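Local atomic coordinates of [Ribosomal protein bS18]-alanine N-acetyltransferase (Escherichia coli O157:H7, PDB entry 5ISV), a protein that probably acetylates the N-terminal alanine of ribosomal protein bS18, taking the acetyl group from acetyl-CoA. Residues Thr57-Asp62 / Arg95-Leu100; Glu63-Asn68 / Thr99-Val104. One frame throughout, in Å; residues are numbered along the deposited sequence.

Contact 1 of 2, residues Thr57-Asp62 / Arg95-Leu100; sequences TQVVLD and RGVATL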
loop_
_atom_site.group_PDB
_atom_site.type_symbol
_atom_site.label_atom_id
_atom_site.label_comp_id
_atom_site.label_asym_id
_atom_site.label_seq_id
_atom_site.Cartn_x
_atom_site.Cartn_y
_atom_site.Cartn_z
ATOM N N THR A 57 1.536 5.604 1.321
ATOM C CA THR A 57 0.595 5.993 0.265
ATOM C C THR A 57 0.690 7.482 0.023
ATOM O O THR A 57 0.643 8.261 0.962
ATOM C CB THR A 57 -0.858 5.653 0.662
ATOM O OG1 THR A 57 -0.962 4.253 0.923
ATOM C CG2 THR A 57 -1.889 6.014 -0.430
ATOM N N GLN A 58 0.836 7.886 -1.279
ATOM C CA GLN A 58 0.837 9.290 -1.618
ATOM C C GLN A 58 -0.563 9.602 -2.120
ATOM O O GLN A 58 -1.105 8.824 -2.913
ATOM C CB GLN A 58 1.878 9.516 -2.766
ATOM C CG GLN A 58 2.329 10.925 -3.003
ATOM C CD GLN A 58 3.192 10.955 -4.269
ATOM O OE1 GLN A 58 4.410 10.796 -4.227
ATOM N NE2 GLN A 58 2.529 10.904 -5.368
ATOM N N VAL A 59 -1.139 10.715 -1.688
ATOM C CA VAL A 59 -2.426 11.188 -2.176
ATOM C C VAL A 59 -2.208 12.512 -2.905
ATOM O O VAL A 59 -1.746 13.475 -2.299
ATOM C CB VAL A 59 -3.444 11.402 -1.024
ATOM C CG1 VAL A 59 -4.795 11.824 -1.584
ATOM C CG2 VAL A 59 -3.605 10.126 -0.188
ATOM N N VAL A 60 -2.507 12.508 -4.204
ATOM C CA VAL A 60 -2.367 13.695 -5.076
ATOM C C VAL A 60 -3.755 14.027 -5.606
ATOM O O VAL A 60 -4.368 13.216 -6.309
ATOM C CB VAL A 60 -1.404 13.388 -6.237
ATOM C CG1 VAL A 60 -1.267 14.617 -7.072
ATOM C CG2 VAL A 60 -0.032 12.957 -5.743
ATOM N N LEU A 61 -4.283 15.183 -5.217
ATOM C CA LEU A 61 -5.699 15.530 -5.469
ATOM C C LEU A 61 -6.635 14.409 -4.928
ATOM O O LEU A 61 -6.509 14.043 -3.777
ATOM C CB LEU A 61 -5.920 15.861 -6.966
ATOM C CG LEU A 61 -4.952 16.909 -7.513
ATOM C CD1 LEU A 61 -5.205 17.086 -9.000
ATOM C CD2 LEU A 61 -5.145 18.243 -6.804
ATOM N N ASP A 62 -7.513 13.817 -5.743
ATOM C CA ASP A 62 -8.429 12.750 -5.332
ATOM C C ASP A 62 -7.950 11.354 -5.781
ATOM O O ASP A 62 -8.765 10.436 -5.908
ATOM C CB ASP A 62 -9.842 13.004 -5.886
ATOM C CG ASP A 62 -9.890 13.014 -7.406
ATOM O OD1 ASP A 62 -8.819 13.032 -8.036
ATOM O OD2 ASP A 62 -11.008 12.962 -7.942
ATOM N N ARG A 95 -12.409 10.616 2.871
ATOM C CA ARG A 95 -11.835 11.832 2.280
ATOM C C ARG A 95 -12.304 12.092 0.847
ATOM O O ARG A 95 -11.902 13.095 0.233
ATOM C CB ARG A 95 -10.308 11.739 2.316
ATOM C CG ARG A 95 -9.724 11.887 3.703
ATOM C CD ARG A 95 -8.266 11.446 3.730
ATOM N NE ARG A 95 -7.762 11.531 5.108
ATOM C CZ ARG A 95 -6.729 12.254 5.514
ATOM N NH1 ARG A 95 -6.003 12.981 4.659
ATOM N NH2 ARG A 95 -6.424 12.257 6.809
ATOM N N GLY A 96 -13.138 11.207 0.306
ATOM C CA GLY A 96 -13.677 11.390 -1.035
ATOM C C GLY A 96 -12.700 11.038 -2.133
ATOM O O GLY A 96 -12.920 11.384 -3.289
ATOM N N VAL A 97 -11.649 10.290 -1.821
ATOM C CA VAL A 97 -10.656 9.909 -2.833
ATOM C C VAL A 97 -11.303 8.963 -3.836
ATOM O O VAL A 97 -12.078 8.071 -3.466
ATOM C CB VAL A 97 -9.437 9.253 -2.144
ATOM C CG1 VAL A 97 -8.534 8.503 -3.093
ATOM C CG2 VAL A 97 -8.661 10.303 -1.354
ATOM N N ALA A 98 -11.053 9.207 -5.117
ATOM C CA ALA A 98 -11.716 8.462 -6.187
ATOM C C ALA A 98 -11.149 7.089 -6.468
ATOM O O ALA A 98 -11.908 6.150 -6.732
ATOM C CB ALA A 98 -11.692 9.281 -7.453
ATOM N N THR A 99 -9.821 6.971 -6.477
ATOM C CA THR A 99 -9.162 5.704 -6.791
ATOM C C THR A 99 -7.943 5.524 -5.930
ATOM O O THR A 99 -7.394 6.514 -5.411
ATOM C CB THR A 99 -8.706 5.643 -8.268
ATOM O OG1 THR A 99 -7.858 6.769 -8.527
ATOM C CG2 THR A 99 -9.890 5.656 -9.225
ATOM N N LEU A 100 -7.589 4.246 -5.739
ATOM C CA LEU A 100 -6.309 3.833 -5.169
ATOM C C LEU A 100 -5.605 2.933 -6.208
ATOM O O LEU A 100 -6.166 1.951 -6.666
ATOM C CB LEU A 100 -6.524 3.089 -3.844
ATOM C CG LEU A 100 -5.314 2.399 -3.232
ATOM C CD1 LEU A 100 -4.226 3.414 -2.847
ATOM C CD2 LEU A 100 -5.741 1.658 -1.958
#

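Contact 2 of 2, residues Glu63-Asn68 / Thr99-Val104; sequences EATLFN and TLWLEV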
loop_
_atom_site.group_PDB
_atom_site.type_symbol
_atom_site.label_atom_id
_atom_site.label_comp_id
_atom_site.label_asym_id
_atom_site.label_seq_id
_atom_site.Cartn_x
_atom_site.Cartn_y
_atom_site.Cartn_z
ATOM N N GLU A 63 -6.649 11.188 -5.985
ATOM C CA GLU A 63 -6.059 9.917 -6.373
ATOM C C GLU A 63 -4.927 9.515 -5.456
ATOM O O GLU A 63 -3.991 10.263 -5.233
ATOM C CB GLU A 63 -5.556 10.011 -7.805
ATOM C CG GLU A 63 -6.673 10.313 -8.802
ATOM C CD GLU A 63 -6.178 10.624 -10.191
ATOM O OE1 GLU A 63 -4.971 10.928 -10.395
ATOM O OE2 GLU A 63 -7.035 10.584 -11.072
ATOM N N ALA A 64 -4.995 8.276 -4.995
ATOM C CA ALA A 64 -3.997 7.763 -4.073
ATOM C C ALA A 64 -3.184 6.669 -4.739
ATOM O O ALA A 64 -3.703 5.917 -5.556
ATOM C CB ALA A 64 -4.673 7.226 -2.814
ATOM N N THR A 65 -1.891 6.608 -4.435
ATOM C CA THR A 65 -1.019 5.596 -4.948
ATOM C C THR A 65 -0.256 4.949 -3.784
ATOM O O THR A 65 0.447 5.637 -3.049
ATOM C CB THR A 65 -0.025 6.195 -5.955
ATOM O OG1 THR A 65 -0.773 6.730 -7.055
ATOM C CG2 THR A 65 0.895 5.155 -6.482
ATOM N N LEU A 66 -0.346 3.620 -3.712
ATOM C CA LEU A 66 0.383 2.835 -2.708
ATOM C C LEU A 66 1.826 2.671 -3.215
ATOM O O LEU A 66 2.061 2.034 -4.269
ATOM C CB LEU A 66 -0.280 1.472 -2.514
ATOM C CG LEU A 66 0.328 0.568 -1.442
ATOM C CD1 LEU A 66 0.101 1.103 -0.040
ATOM C CD2 LEU A 66 -0.238 -0.839 -1.629
ATOM N N PHE A 67 2.785 3.282 -2.539
ATOM C CA PHE A 67 4.191 3.202 -2.896
ATOM C C PHE A 67 4.840 1.930 -2.327
ATOM O O PHE A 67 5.801 1.432 -2.911
ATOM C CB PHE A 67 4.963 4.467 -2.494
ATOM C CG PHE A 67 4.987 5.517 -3.591
ATOM C CD1 PHE A 67 3.830 6.218 -3.928
ATOM C CD2 PHE A 67 6.141 5.740 -4.311
ATOM C CE1 PHE A 67 3.813 7.141 -4.978
ATOM C CE2 PHE A 67 6.159 6.699 -5.327
ATOM C CZ PHE A 67 5.002 7.401 -5.641
ATOM N N ASN A 68 4.368 1.443 -1.141
ATOM C CA ASN A 68 4.976 0.284 -0.535
ATOM C C ASN A 68 4.082 -0.200 0.602
ATOM O O ASN A 68 3.443 0.595 1.231
ATOM C CB ASN A 68 6.348 0.650 0.041
ATOM C CG ASN A 68 7.224 -0.566 0.309
ATOM O OD1 ASN A 68 6.892 -1.684 -0.037
ATOM N ND2 ASN A 68 8.354 -0.338 0.959
ATOM N N THR A 99 -9.821 6.971 -6.477
ATOM C CA THR A 99 -9.162 5.704 -6.791
ATOM C C THR A 99 -7.943 5.524 -5.930
ATOM O O THR A 99 -7.394 6.514 -5.411
ATOM C CB THR A 99 -8.706 5.643 -8.268
ATOM O OG1 THR A 99 -7.858 6.769 -8.527
ATOM C CG2 THR A 99 -9.890 5.656 -9.225
ATOM N N LEU A 100 -7.589 4.246 -5.739
ATOM C CA LEU A 100 -6.309 3.833 -5.169
ATOM C C LEU A 100 -5.605 2.933 -6.208
ATOM O O LEU A 100 -6.166 1.951 -6.666
ATOM C CB LEU A 100 -6.524 3.089 -3.844
ATOM C CG LEU A 100 -5.314 2.399 -3.232
ATOM C CD1 LEU A 100 -4.226 3.414 -2.847
ATOM C CD2 LEU A 100 -5.741 1.658 -1.958
ATOM N N TRP A 101 -4.350 3.233 -6.472
ATOM C CA TRP A 101 -3.503 2.512 -7.432
ATOM C C TRP A 101 -2.343 1.832 -6.714
ATOM O O TRP A 101 -1.834 2.343 -5.723
ATOM C CB TRP A 101 -2.864 3.535 -8.417
ATOM C CG TRP A 101 -3.832 4.269 -9.207
ATOM C CD1 TRP A 101 -4.547 5.379 -8.833
ATOM C CD2 TRP A 101 -4.253 3.940 -10.529
ATOM N NE1 TRP A 101 -5.397 5.743 -9.840
ATOM C CE2 TRP A 101 -5.246 4.866 -10.888
ATOM C CE3 TRP A 101 -3.908 2.933 -11.440
ATOM C CZ2 TRP A 101 -5.852 4.859 -12.153
ATOM C CZ3 TRP A 101 -4.536 2.920 -12.710
ATOM C CH2 TRP A 101 -5.495 3.859 -13.038
ATOM N N LEU A 102 -1.907 0.717 -7.246
ATOM C CA LEU A 102 -0.679 0.051 -6.763
ATOM C C LEU A 102 -0.022 -0.702 -7.885
ATOM O O LEU A 102 -0.616 -0.886 -8.958
ATOM C CB LEU A 102 -0.960 -0.922 -5.577
ATOM C CG LEU A 102 -1.901 -2.093 -5.841
ATOM C CD1 LEU A 102 -1.248 -3.287 -6.540
ATOM C CD2 LEU A 102 -2.494 -2.585 -4.511
ATOM N N GLU A 103 1.208 -1.133 -7.646
ATOM C CA GLU A 103 1.978 -1.902 -8.598
ATOM C C GLU A 103 2.473 -3.164 -7.881
ATOM O O GLU A 103 2.887 -3.078 -6.704
ATOM C CB GLU A 103 3.181 -1.063 -9.019
ATOM C CG GLU A 103 3.450 -1.024 -10.468
ATOM C CD GLU A 103 4.399 0.091 -10.872
ATOM O OE1 GLU A 103 5.254 0.491 -10.070
ATOM O OE2 GLU A 103 4.284 0.565 -12.010
ATOM N N VAL A 104 2.402 -4.307 -8.538
ATOM C CA VAL A 104 2.800 -5.564 -7.924
ATOM C C VAL A 104 3.564 -6.414 -8.923
ATOM O O VAL A 104 3.208 -6.496 -10.096
ATOM C CB VAL A 104 1.552 -6.303 -7.325
ATOM C CG1 VAL A 104 0.468 -6.518 -8.346
ATOM C CG2 VAL A 104 1.915 -7.638 -6.685
HETATM O O HOH W 1 2.789 -0.454 -5.157
#

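Contact 1 of 2, residues Thr57-Asp62 / Arg95-Leu100
The turn that follows strand 50-60 meets the loop that leads from helix 80-94 into strand 99-105, and the two backbones come nearest where the CA atoms of Asp62 and Val97 lie 4.4 Å apart. One hydrogen bond joins them: Ala98 N donates to Asp62 O at 2.7 Å, with 151° at the hydrogen and the donor in the carbonyl plane. The same oxygen also receives apolar cover, for Val97 CG1 lies 3.4 Å from Asp62 O and the methyl of Ala98 stands beside it. In Val97, CG1 is anti to the backbone N (chi1 165°), so CG2 is anti to the carbonyl carbon and beside the backbone N. There Val97 CG2 meets Val59 CG1 at 4.2 Å, the two side chains crossing obliquely with one methyl of each at the crossing. Asp62 CG sits between its own backbone N and carbonyl carbon (chi1 62°), and Asp62 OD2 approaches Ala98 CB to 3.8 Å, a carboxylate oxygen against a methyl on the exposed side. Farther in, Thr57 CG2 touches Leu100 CD1 at 4.3 Å, a loose methyl-to-methyl meeting. Gly96, just before Val97, leaves helix 80-94 with positive phi in a Schellman motif. Leu92 of that helix packs on both Val59 and Val97, while Leu88 touches Thr57 and Ile89 touches Leu100, so the helix lies across the apolar side of the contact. On the other flank of the loop, Ala98 shares backbone hydrogen bonding with Ile146 and Val97 O accepts from Ser147 OG, placing this corner where strands 50-60, 63-71 and 99-105 and the residues just past strand 136-145 come together.

Contact 2 of 2, residues Glu63-Asn68 / Thr99-Val104
Leu66 and Leu102 run side by side and point the same way, Leu66 CB lying 3.9 Å from Leu102 CB. Their first torsions differ, CG being anti to the backbone N in Leu66 but in the crowded position in Leu102 (chi1 61°). On the same face, Leu100 CD1 reaches over to Ala64 CB at 3.8 Å, and Leu88, Ile89 and Leu92 of helix 80-94 pack against Leu100. The other face carries Glu63, Thr99, Thr65 and Trp101. Glu63 lies alongside Thr99, Glu63 CG 3.7 Å from Thr99 OG1, while Thr65 crosses Trp101 obliquely. The indole presents its edge to Ala64 O, in the ring plane and 3.4 Å from Trp101 CD1; a weak bond from Trp101 NE1 to Thr99 OG1 probably helps orient the ring. The parallel ladder consists of Ala64 N to Thr99 O, Trp101 N to Ala64 O, and Leu66 N to Trp101 O, the last nearly straight (172°). Beyond it the strands splay, and a water accepts a hydrogen bond from Glu103 N and donates one to Leu66 O. Strand 63-71, helix 80-94 and strand 99-105 form a beta-alpha-beta unit, and the splay next to Glu103, the predicted proton acceptor, is characteristic of the acetyl-CoA site of GNAT acetyltransferases.

From the N terminus, the chain runs up strand 50-60, turns through Leu61 and Asp62, and returns antiparallel along strand 63-71, so the first segments of contacts 1 and 2 adjoin. The chain then passes through helix 80-94 and comes back to the second segments, which share Thr99 and Leu100. The loops closed by the two contacts are therefore staggered and cross, each segment of contact 2 starting after its counterpart in contact 1. The segments also touch directly: Gln58 O lies 2.8 Å from Thr65 N, a probable hydrogen bond, and Thr57 packs on Leu66. Together they tie the hairpin, the helix exit and strand 99-105 into the central sheet, contact 1 at the ends of inner strands, contact 2 nearer the middle of the chain.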